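Local structure of flavohemoglobin (6O0A) at residues A[41-46]-A[75-80]; A[186-191]-A[321-326]; A[224-229]-A[234-239]. The protein probably detoxifies nitric oxide, passing electrons from a nicotinamide cofactor through bound FAD to the heme of its globin domain. All coordinates share one frame; numbering follows the deposited sequence.

In the fold
All three contacts are largely buried, but they serve different parts of the fold. Contact 1 joins two helices of the globin part beside the heme, whereas contacts 2 and 3 lie in the reductase part, their centres about 31 Å or more from that of contact 1. Contacts 2 and 3 meet in one antiparallel sheet, where strands 186-193 and 234-239 are neighbours. Contact 1 is apolar apart from a bridging water; contact 2 combines an apolar valine-proline patch with two carboxylates, Asp188 and Glu326, that share Arg235 of contact 3. Contact 3 is the most extensive, offers mostly backbone polar groups to the flavin, and reaches the surface at Ser229.

Contact 1. Residues A[41-46]-A[75-80]; sequences HITPVF and ALAGSI. With HEM (protoporphyrin IX containing Fe), chain C.
In the heme pocket of the globin domain, helix 25-53 packs against helix 75-89, which in turn lines the heme: Phe46 and Thr43 of the one face Leu76 and Ala77 of the other, in the manner of the B and E helices of globins. The apolar part of the contact is light, with Phe46 CE2 4.4 Å from Leu76 CD2. Leucine suits its position because its branched end can touch Phe46 on one side and the porphyrin on the other. CG stands anti to the backbone N (chi1 -169°), which places CG 3.3 Å from the heme atom NB and CD1 3.7 Å from the heme iron. This is consistent with a place on the distal side of the heme, and Tyr47 packs against the same leucine. Ala77 is small enough for the helices to approach, its CB lying 4.1 Å from Thr43 OG1. Beside it a water joins the two helices. It lies 2.9 Å from Thr43 OG1 and accepts from the N-H of Ala77, which sits in the first turn of its helix, where no earlier helical carbonyl is available. Thr43 OG1 also bonds to the carbonyl of Ile39, a turn back in its own helix. On the heme side, Ser79 OG donates to Leu76 O at 2.6 Å, its hydrogen taken up by its own helix, and lies 3.4 Å from the heme methyl CMB.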
# COMPACT_ATOMS: atom_id res chain seq x y z
N HIS A 41 9.68 -20.28 -8.38
CA HIS A 41 11.03 -20.83 -8.32
C HIS A 41 12.07 -19.81 -8.76
O HIS A 41 13.18 -19.80 -8.22
CB HIS A 41 11.10 -22.10 -9.18
CG HIS A 41 10.09 -23.13 -8.80
ND1 HIS A 41 8.76 -23.03 -9.15
CD2 HIS A 41 10.21 -24.28 -8.10
CE1 HIS A 41 8.10 -24.08 -8.68
NE2 HIS A 41 8.96 -24.85 -8.04
N ILE A 42 11.72 -18.93 -9.70
CA ILE A 42 12.69 -17.98 -10.22
C ILE A 42 12.95 -16.85 -9.21
O ILE A 42 14.08 -16.39 -9.05
CB ILE A 42 12.21 -17.44 -11.58
CG1 ILE A 42 12.26 -18.56 -12.63
CG2 ILE A 42 13.04 -16.24 -12.03
CD1 ILE A 42 11.52 -18.24 -13.91
N THR A 43 11.90 -16.40 -8.52
CA THR A 43 11.93 -15.27 -7.59
C THR A 43 13.07 -15.32 -6.56
O THR A 43 13.84 -14.36 -6.47
CB THR A 43 10.59 -15.16 -6.85
OG1 THR A 43 9.60 -14.67 -7.76
CG2 THR A 43 10.70 -14.22 -5.65
N PRO A 44 13.18 -16.38 -5.75
CA PRO A 44 14.22 -16.38 -4.72
C PRO A 44 15.61 -16.39 -5.31
O PRO A 44 16.55 -15.88 -4.69
CB PRO A 44 13.94 -17.65 -3.92
CG PRO A 44 12.58 -18.08 -4.34
CD PRO A 44 12.45 -17.66 -5.74
N VAL A 45 15.76 -16.96 -6.51
CA VAL A 45 17.06 -16.96 -7.15
C VAL A 45 17.39 -15.56 -7.65
O VAL A 45 18.52 -15.08 -7.47
CB VAL A 45 17.10 -18.00 -8.28
CG1 VAL A 45 18.46 -17.97 -8.95
CG2 VAL A 45 16.80 -19.39 -7.72
N PHE A 46 16.43 -14.90 -8.29
CA PHE A 46 16.61 -13.52 -8.71
C PHE A 46 17.06 -12.64 -7.54
O PHE A 46 18.09 -11.95 -7.62
CB PHE A 46 15.29 -13.06 -9.34
CG PHE A 46 14.98 -11.60 -9.18
CD1 PHE A 46 15.87 -10.62 -9.58
CD2 PHE A 46 13.75 -11.21 -8.67
CE1 PHE A 46 15.56 -9.28 -9.45
CE2 PHE A 46 13.43 -9.87 -8.54
CZ PHE A 46 14.34 -8.91 -8.93
N ALA A 75 5.73 -10.77 -5.67
CA ALA A 75 4.84 -9.80 -6.30
C ALA A 75 5.50 -9.13 -7.50
O ALA A 75 4.83 -8.86 -8.51
CB ALA A 75 4.40 -8.76 -5.27
N LEU A 76 6.81 -8.86 -7.43
CA LEU A 76 7.48 -8.13 -8.50
C LEU A 76 7.41 -8.90 -9.81
O LEU A 76 6.90 -8.40 -10.82
CB LEU A 76 8.94 -7.83 -8.12
CG LEU A 76 9.74 -6.84 -9.00
CD1 LEU A 76 10.93 -6.23 -8.25
CD2 LEU A 76 10.24 -7.45 -10.32
N ALA A 77 7.91 -10.13 -9.81
CA ALA A 77 7.83 -10.94 -11.03
C ALA A 77 6.39 -11.30 -11.36
O ALA A 77 6.01 -11.36 -12.54
CB ALA A 77 8.69 -12.20 -10.88
N GLY A 78 5.57 -11.54 -10.34
CA GLY A 78 4.18 -11.92 -10.58
C GLY A 78 3.40 -10.83 -11.29
O GLY A 78 2.60 -11.10 -12.19
N SER A 79 3.63 -9.57 -10.90
CA SER A 79 3.02 -8.45 -11.60
C SER A 79 3.44 -8.41 -13.07
O SER A 79 2.69 -7.93 -13.92
CB SER A 79 3.39 -7.14 -10.92
OG SER A 79 4.77 -6.87 -11.08
N ILE A 80 4.65 -8.89 -13.38
CA ILE A 80 5.07 -8.93 -14.78
C ILE A 80 4.22 -9.92 -15.55
O ILE A 80 3.85 -9.68 -16.71
CB ILE A 80 6.58 -9.25 -14.88
CG1 ILE A 80 7.41 -8.13 -14.23
CG2 ILE A 80 7.00 -9.42 -16.34
CD1 ILE A 80 8.91 -8.42 -14.13
CHA HEM C . 7.43 -3.53 -4.52
CHB HEM C . 6.81 -4.54 -9.25
CHC HEM C . 11.22 -2.76 -10.21
CHD HEM C . 12.07 -2.38 -5.45
C1A HEM C . 6.87 -3.93 -5.72
C2A HEM C . 5.55 -4.49 -5.90
C3A HEM C . 5.37 -4.76 -7.20
C4A HEM C . 6.59 -4.41 -7.90
CMA HEM C . 4.12 -5.37 -7.86
CAA HEM C . 4.51 -4.69 -4.77
CBA HEM C . 3.73 -3.38 -4.71
CGA HEM C . 2.74 -3.43 -3.57
O1A HEM C . 3.14 -3.77 -2.43
O2A HEM C . 1.54 -3.12 -3.80
C1B HEM C . 7.94 -4.14 -9.93
C2B HEM C . 8.16 -4.24 -11.36
C3B HEM C . 9.39 -3.76 -11.63
C4B HEM C . 9.97 -3.33 -10.37
CMB HEM C . 7.12 -4.83 -12.34
CAB HEM C . 10.12 -3.63 -12.99
CBB HEM C . 9.52 -3.70 -14.19
C1C HEM C . 11.84 -2.54 -9.00
C2C HEM C . 13.21 -2.13 -8.83
C3C HEM C . 13.46 -2.02 -7.51
C4C HEM C . 12.24 -2.38 -6.81
CMC HEM C . 14.15 -1.85 -10.02
CAC HEM C . 14.77 -1.64 -6.76
CBC HEM C . 15.99 -1.88 -7.28
C1D HEM C . 10.88 -2.65 -4.80
C2D HEM C . 10.71 -2.64 -3.36
C3D HEM C . 9.45 -2.96 -3.09
C4D HEM C . 8.76 -3.19 -4.35
CMD HEM C . 11.84 -2.31 -2.35
CAD HEM C . 8.83 -3.07 -1.68
CBD HEM C . 8.59 -4.54 -1.39
CGD HEM C . 9.86 -5.24 -0.95
O1D HEM C . 10.58 -4.71 -0.05
O2D HEM C . 10.16 -6.34 -1.49
NA HEM C . 7.48 -3.90 -6.96
NB HEM C . 9.06 -3.58 -9.36
NC HEM C . 11.27 -2.68 -7.75
ND HEM C . 9.67 -2.98 -5.38
FE HEM C . 9.27 -3.03 -7.40
O HOH W 1 9.45 -11.75 -7.78

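Contact 2. Residues A[186-191]-A[321-326]; sequences VVDMVF and APLRGE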
# COMPACT_ATOMS: atom_id res chain seq x y z
N VAL A 186 -1.10 -0.58 20.16
CA VAL A 186 -0.97 0.49 19.17
C VAL A 186 -0.33 1.71 19.83
O VAL A 186 -0.75 2.13 20.91
CB VAL A 186 -2.34 0.86 18.56
CG1 VAL A 186 -2.18 2.06 17.65
CG2 VAL A 186 -2.91 -0.34 17.80
N VAL A 187 0.67 2.28 19.15
CA VAL A 187 1.36 3.48 19.61
C VAL A 187 1.17 4.58 18.57
O VAL A 187 1.48 4.39 17.39
CB VAL A 187 2.85 3.20 19.87
CG1 VAL A 187 3.56 4.46 20.34
CG2 VAL A 187 3.01 2.08 20.90
N ASP A 188 0.62 5.71 19.03
CA ASP A 188 0.34 6.89 18.22
C ASP A 188 1.53 7.83 18.31
O ASP A 188 1.88 8.30 19.41
CB ASP A 188 -0.96 7.52 18.76
CG ASP A 188 -1.41 8.76 18.00
OD1 ASP A 188 -0.78 9.13 16.99
OD2 ASP A 188 -2.42 9.37 18.43
N MET A 189 2.21 8.07 17.18
CA MET A 189 3.52 8.73 17.16
C MET A 189 3.46 10.00 16.31
O MET A 189 2.95 9.96 15.18
CB MET A 189 4.57 7.77 16.60
CG MET A 189 4.58 6.46 17.39
SD MET A 189 5.80 5.29 16.73
CE MET A 189 7.32 6.10 17.23
N VAL A 190 3.99 11.10 16.83
CA VAL A 190 4.05 12.37 16.10
C VAL A 190 5.51 12.75 15.88
O VAL A 190 6.27 12.83 16.84
CB VAL A 190 3.31 13.49 16.84
CG1 VAL A 190 3.42 14.81 16.05
CG2 VAL A 190 1.84 13.11 17.10
N PHE A 191 5.87 13.02 14.62
CA PHE A 191 7.22 13.39 14.22
C PHE A 191 7.25 14.81 13.65
O PHE A 191 6.30 15.27 13.01
CB PHE A 191 7.77 12.44 13.15
CG PHE A 191 7.96 11.01 13.61
CD1 PHE A 191 6.92 10.10 13.56
CD2 PHE A 191 9.20 10.58 14.06
CE1 PHE A 191 7.10 8.78 13.97
CE2 PHE A 191 9.39 9.27 14.47
CZ PHE A 191 8.34 8.37 14.43
N ALA A 321 -10.13 -0.75 20.28
CA ALA A 321 -10.37 -0.02 19.05
C ALA A 321 -9.46 1.20 18.96
O ALA A 321 -9.69 2.19 19.67
CB ALA A 321 -11.84 0.42 18.98
N PRO A 322 -8.42 1.18 18.13
CA PRO A 322 -7.48 2.31 18.12
C PRO A 322 -8.14 3.56 17.56
O PRO A 322 -8.83 3.50 16.55
CB PRO A 322 -6.33 1.82 17.23
CG PRO A 322 -6.91 0.77 16.39
CD PRO A 322 -8.05 0.14 17.16
N LEU A 323 -7.94 4.67 18.25
CA LEU A 323 -8.35 6.00 17.79
C LEU A 323 -9.87 6.15 17.70
O LEU A 323 -10.37 7.05 17.02
CB LEU A 323 -7.71 6.33 16.44
CG LEU A 323 -6.18 6.15 16.45
CD1 LEU A 323 -5.60 6.55 15.10
CD2 LEU A 323 -5.55 6.95 17.58
N ARG A 324 -10.61 5.28 18.39
CA ARG A 324 -12.08 5.38 18.32
C ARG A 324 -12.58 6.72 18.83
O ARG A 324 -13.47 7.32 18.22
CB ARG A 324 -12.72 4.24 19.12
CG ARG A 324 -14.23 4.41 19.31
CD ARG A 324 -14.87 3.07 19.67
NE ARG A 324 -16.31 3.22 19.85
CZ ARG A 324 -16.87 3.54 21.01
NH1 ARG A 324 -16.11 3.75 22.07
NH2 ARG A 324 -18.20 3.66 21.11
N GLY A 325 -12.05 7.19 19.96
CA GLY A 325 -12.54 8.45 20.50
C GLY A 325 -12.39 9.59 19.52
O GLY A 325 -13.32 10.37 19.31
N GLU A 326 -11.22 9.68 18.88
CA GLU A 326 -10.97 10.75 17.92
C GLU A 326 -11.84 10.60 16.67
O GLU A 326 -12.35 11.59 16.15
CB GLU A 326 -9.49 10.77 17.55
CG GLU A 326 -9.14 11.83 16.55
CD GLU A 326 -7.65 11.88 16.28
OE1 GLU A 326 -6.89 11.23 17.03
OE2 GLU A 326 -7.25 12.55 15.30
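Val186 and Pro322 make the apolar half of this interface between the FAD-binding barrel and the NAD-binding domain. The branches of Val186 meet the proline ring at about a right angle, CG2 lying 4.1 Å from Pro322 CB and CG1 nearly as close. Both groups are compact and rigid, which suits a small, well-defined patch; Val290 of helix 290-302, in the proline's own domain, packs on Pro322 too.

A methyl-to-carboxylate contact lies alongside, Leu323 CD2 coming to 4.0 Å from Asp188 OD2. A type II beta turn of residues 321-324 brings the leucine there: proline fits the second position, and Leu323 takes the positive phi (66°) of the third, just before helix 324-332, at its N-cap position.

The polar half is indirect. Asp188 OD2 and Glu326 OE1 stand 5.0 Å apart, and each forms a salt bridge with the same atom, NH2 of Arg235. The arginine thus gathers one carboxylate from each domain, and its positive charge would be expected to offset their mutual repulsion and keep both ionised. The domains are therefore joined here by a shared cation, with valine, proline and leucine packed alongside.

Contact 3. Residues A[224-229]-A[234-239]; sequences FTLLPS and RRIAIK. With FAD (flavin-adenine dinucleotide), chain B.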
# COMPACT_ATOMS: atom_id res chain seq x y z
N PHE A 224 3.26 3.60 6.72
CA PHE A 224 2.15 3.88 7.63
C PHE A 224 1.32 5.04 7.11
O PHE A 224 1.85 6.02 6.59
CB PHE A 224 2.65 4.16 9.05
CG PHE A 224 3.43 3.02 9.63
CD1 PHE A 224 2.79 1.91 10.14
CD2 PHE A 224 4.82 3.04 9.60
CE1 PHE A 224 3.52 0.84 10.65
CE2 PHE A 224 5.55 1.98 10.10
CZ PHE A 224 4.90 0.88 10.63
N THR A 225 0.00 4.92 7.27
CA THR A 225 -0.93 5.95 6.83
C THR A 225 -0.82 7.21 7.68
O THR A 225 -0.77 7.15 8.92
CB THR A 225 -2.35 5.38 6.92
OG1 THR A 225 -2.43 4.21 6.10
CG2 THR A 225 -3.37 6.42 6.43
N LEU A 226 -0.78 8.36 7.02
CA LEU A 226 -0.73 9.64 7.72
C LEU A 226 -2.04 9.94 8.43
O LEU A 226 -3.13 9.72 7.88
CB LEU A 226 -0.40 10.76 6.75
CG LEU A 226 1.05 10.67 6.27
CD1 LEU A 226 1.30 11.74 5.20
CD2 LEU A 226 1.98 10.87 7.47
N LEU A 227 -1.93 10.46 9.64
CA LEU A 227 -3.07 10.81 10.49
C LEU A 227 -3.17 12.32 10.70
O LEU A 227 -2.19 13.06 10.53
CB LEU A 227 -2.94 10.11 11.85
CG LEU A 227 -3.02 8.58 11.82
CD1 LEU A 227 -2.71 8.04 13.19
CD2 LEU A 227 -4.41 8.13 11.34
N PRO A 228 -4.34 12.81 11.11
CA PRO A 228 -4.52 14.26 11.30
C PRO A 228 -3.47 14.86 12.24
O PRO A 228 -3.21 14.34 13.33
CB PRO A 228 -5.93 14.37 11.89
CG PRO A 228 -6.63 13.18 11.36
CD PRO A 228 -5.62 12.08 11.26
N SER A 229 -2.87 15.96 11.81
CA SER A 229 -1.80 16.60 12.56
C SER A 229 -1.62 18.01 12.03
O SER A 229 -2.28 18.43 11.08
CB SER A 229 -0.50 15.80 12.44
OG SER A 229 0.02 15.97 11.13
N ARG A 234 4.36 14.82 10.88
CA ARG A 234 3.90 13.54 10.34
C ARG A 234 3.46 12.68 11.51
O ARG A 234 4.26 12.44 12.43
CB ARG A 234 5.00 12.82 9.55
CG ARG A 234 5.54 13.62 8.38
CD ARG A 234 4.53 13.72 7.25
NE ARG A 234 5.20 14.19 6.04
CZ ARG A 234 4.65 14.98 5.12
NH1 ARG A 234 3.40 15.40 5.25
NH2 ARG A 234 5.36 15.35 4.07
N ARG A 235 2.21 12.23 11.49
CA ARG A 235 1.65 11.44 12.57
C ARG A 235 1.19 10.09 12.02
O ARG A 235 0.55 10.04 10.97
CB ARG A 235 0.48 12.17 13.23
CG ARG A 235 -0.21 11.35 14.31
CD ARG A 235 -1.50 12.04 14.75
NE ARG A 235 -2.28 11.17 15.63
CZ ARG A 235 -3.60 11.24 15.74
NH1 ARG A 235 -4.26 12.13 15.01
NH2 ARG A 235 -4.25 10.43 16.56
N ILE A 236 1.53 9.02 12.74
CA ILE A 236 1.19 7.65 12.36
C ILE A 236 0.84 6.87 13.62
O ILE A 236 1.30 7.19 14.72
CB ILE A 236 2.34 6.95 11.59
CG1 ILE A 236 3.60 6.88 12.48
CG2 ILE A 236 2.63 7.68 10.28
CD1 ILE A 236 4.77 6.14 11.81
N ALA A 237 0.03 5.83 13.45
CA ALA A 237 -0.32 4.91 14.54
C ALA A 237 0.11 3.51 14.14
O ALA A 237 -0.38 2.98 13.14
CB ALA A 237 -1.82 4.95 14.85
N ILE A 238 1.02 2.93 14.91
CA ILE A 238 1.66 1.67 14.57
C ILE A 238 1.12 0.58 15.48
O ILE A 238 1.24 0.66 16.71
CB ILE A 238 3.19 1.78 14.69
CG1 ILE A 238 3.72 2.90 13.79
CG2 ILE A 238 3.86 0.42 14.37
CD1 ILE A 238 5.27 3.08 13.86
N LYS A 239 0.56 -0.46 14.88
CA LYS A 239 0.15 -1.65 15.61
C LYS A 239 1.30 -2.65 15.65
O LYS A 239 1.93 -2.91 14.62
CB LYS A 239 -1.07 -2.29 14.95
CG LYS A 239 -1.57 -3.52 15.67
CD LYS A 239 -2.93 -3.92 15.14
CE LYS A 239 -3.52 -5.05 15.98
NZ LYS A 239 -4.97 -5.20 15.71
PA FAD B . 7.27 -7.57 8.92
O1A FAD B . 8.66 -7.77 9.39
O2A FAD B . 7.12 -6.84 7.62
O5B FAD B . 6.54 -8.99 8.81
C5B FAD B . 5.25 -9.09 8.18
C4B FAD B . 4.89 -10.55 8.18
O4B FAD B . 5.91 -11.28 7.46
C3B FAD B . 4.86 -11.20 9.55
O3B FAD B . 3.60 -11.03 10.20
C2B FAD B . 5.10 -12.68 9.21
O2B FAD B . 3.90 -13.33 8.81
C1B FAD B . 6.06 -12.58 8.02
N9A FAD B . 7.46 -12.78 8.38
C8A FAD B . 8.26 -11.90 9.07
N7A FAD B . 9.46 -12.36 9.32
C5A FAD B . 9.45 -13.63 8.75
C6A FAD B . 10.41 -14.66 8.73
N6A FAD B . 11.62 -14.56 9.30
N1A FAD B . 10.07 -15.82 8.13
C2A FAD B . 8.86 -15.92 7.57
N3A FAD B . 7.87 -15.02 7.53
C4A FAD B . 8.23 -13.89 8.15
N1 FAD B . 0.47 -0.67 9.77
C2 FAD B . 0.02 -0.02 10.88
O2 FAD B . 0.16 -0.49 12.02
N3 FAD B . -0.61 1.22 10.74
C4 FAD B . -0.83 1.88 9.54
O4 FAD B . -1.38 2.98 9.53
C4X FAD B . -0.35 1.18 8.38
N5 FAD B . -0.52 1.74 7.21
C5X FAD B . -0.06 1.06 6.09
C6 FAD B . -0.24 1.63 4.83
C7 FAD B . 0.21 1.00 3.67
C7M FAD B . -0.04 1.63 2.32
C8 FAD B . 0.89 -0.23 3.78
C8M FAD B . 1.44 -0.92 2.56
C9 FAD B . 1.07 -0.80 5.03
C9A FAD B . 0.59 -0.18 6.18
N10 FAD B . 0.75 -0.75 7.46
C10 FAD B . 0.29 -0.10 8.58
C1' FAD B . 1.50 -2.01 7.64
C2' FAD B . 2.99 -1.78 7.86
O2' FAD B . 3.55 -1.17 6.69
C3' FAD B . 3.74 -3.07 8.18
O3' FAD B . 3.46 -4.04 7.17
C4' FAD B . 3.38 -3.66 9.54
O4' FAD B . 3.51 -2.64 10.53
C5' FAD B . 4.22 -4.87 9.90
O5' FAD B . 5.61 -4.47 9.93
P FAD B . 6.63 -5.43 10.70
O1P FAD B . 6.41 -5.53 12.17
O2P FAD B . 8.01 -4.93 10.36
O3P FAD B . 6.41 -6.87 10.05
O HOH W 2 -0.89 5.31 10.82
O HOH W 3 0.31 13.62 9.69
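Phe224 and Ile238 pack together beside the flavin. Ile238 CG1 lies over the centre of the phenyl ring, 3.8 Å from its centroid and 13° off the normal, a CH-pi contact; FAD O2' lies over the opposite face and FAD C2 at the edge, with the ring between isoleucine and the ribityl chain. Phe224 and Thr225, with Arg222, probably correspond to the RxYS motif of the ferredoxin reductase family, with phenylalanine for tyrosine and threonine for serine.

The polar rim of the isoalloxazine is read by backbone atoms. The N-H of Thr225 is bifurcated: N donates to FAD N5 at 3.2 Å and to FAD O4 at 3.3 Å. FAD N3 donates to Ala237 O at 3.0 Å. Lys239 N reaches FAD O2 almost straight, at 2.9 Å and 176°. One water links FAD O4 with Thr225 O and Ala237 N, tying the two segments together at the cofactor.

Farther out, Leu227 N donates to Arg235 O at 2.8 Å. Arg235 runs extended, CG anti to its own N (chi1 176°), so that Leu227 CB sits over one guanidinium face while NH1, in the guanidinium plane, donates a hydrogen bond of 3.0 Å to a lone pair of Pro228 O. A second water joins Leu227 O, Ser229 OG and Arg235 N. Leucine and the arginine's aliphatic part suit this buried place, its NH2 going to Asp188.

Strand 234-239 is an outer strand of the sheet, paired with 186-193, while Thr291 and Pro292 of helix 290-302 pack on Thr225, and Ile208 of strand 207-213 touches Leu226 and Ile236.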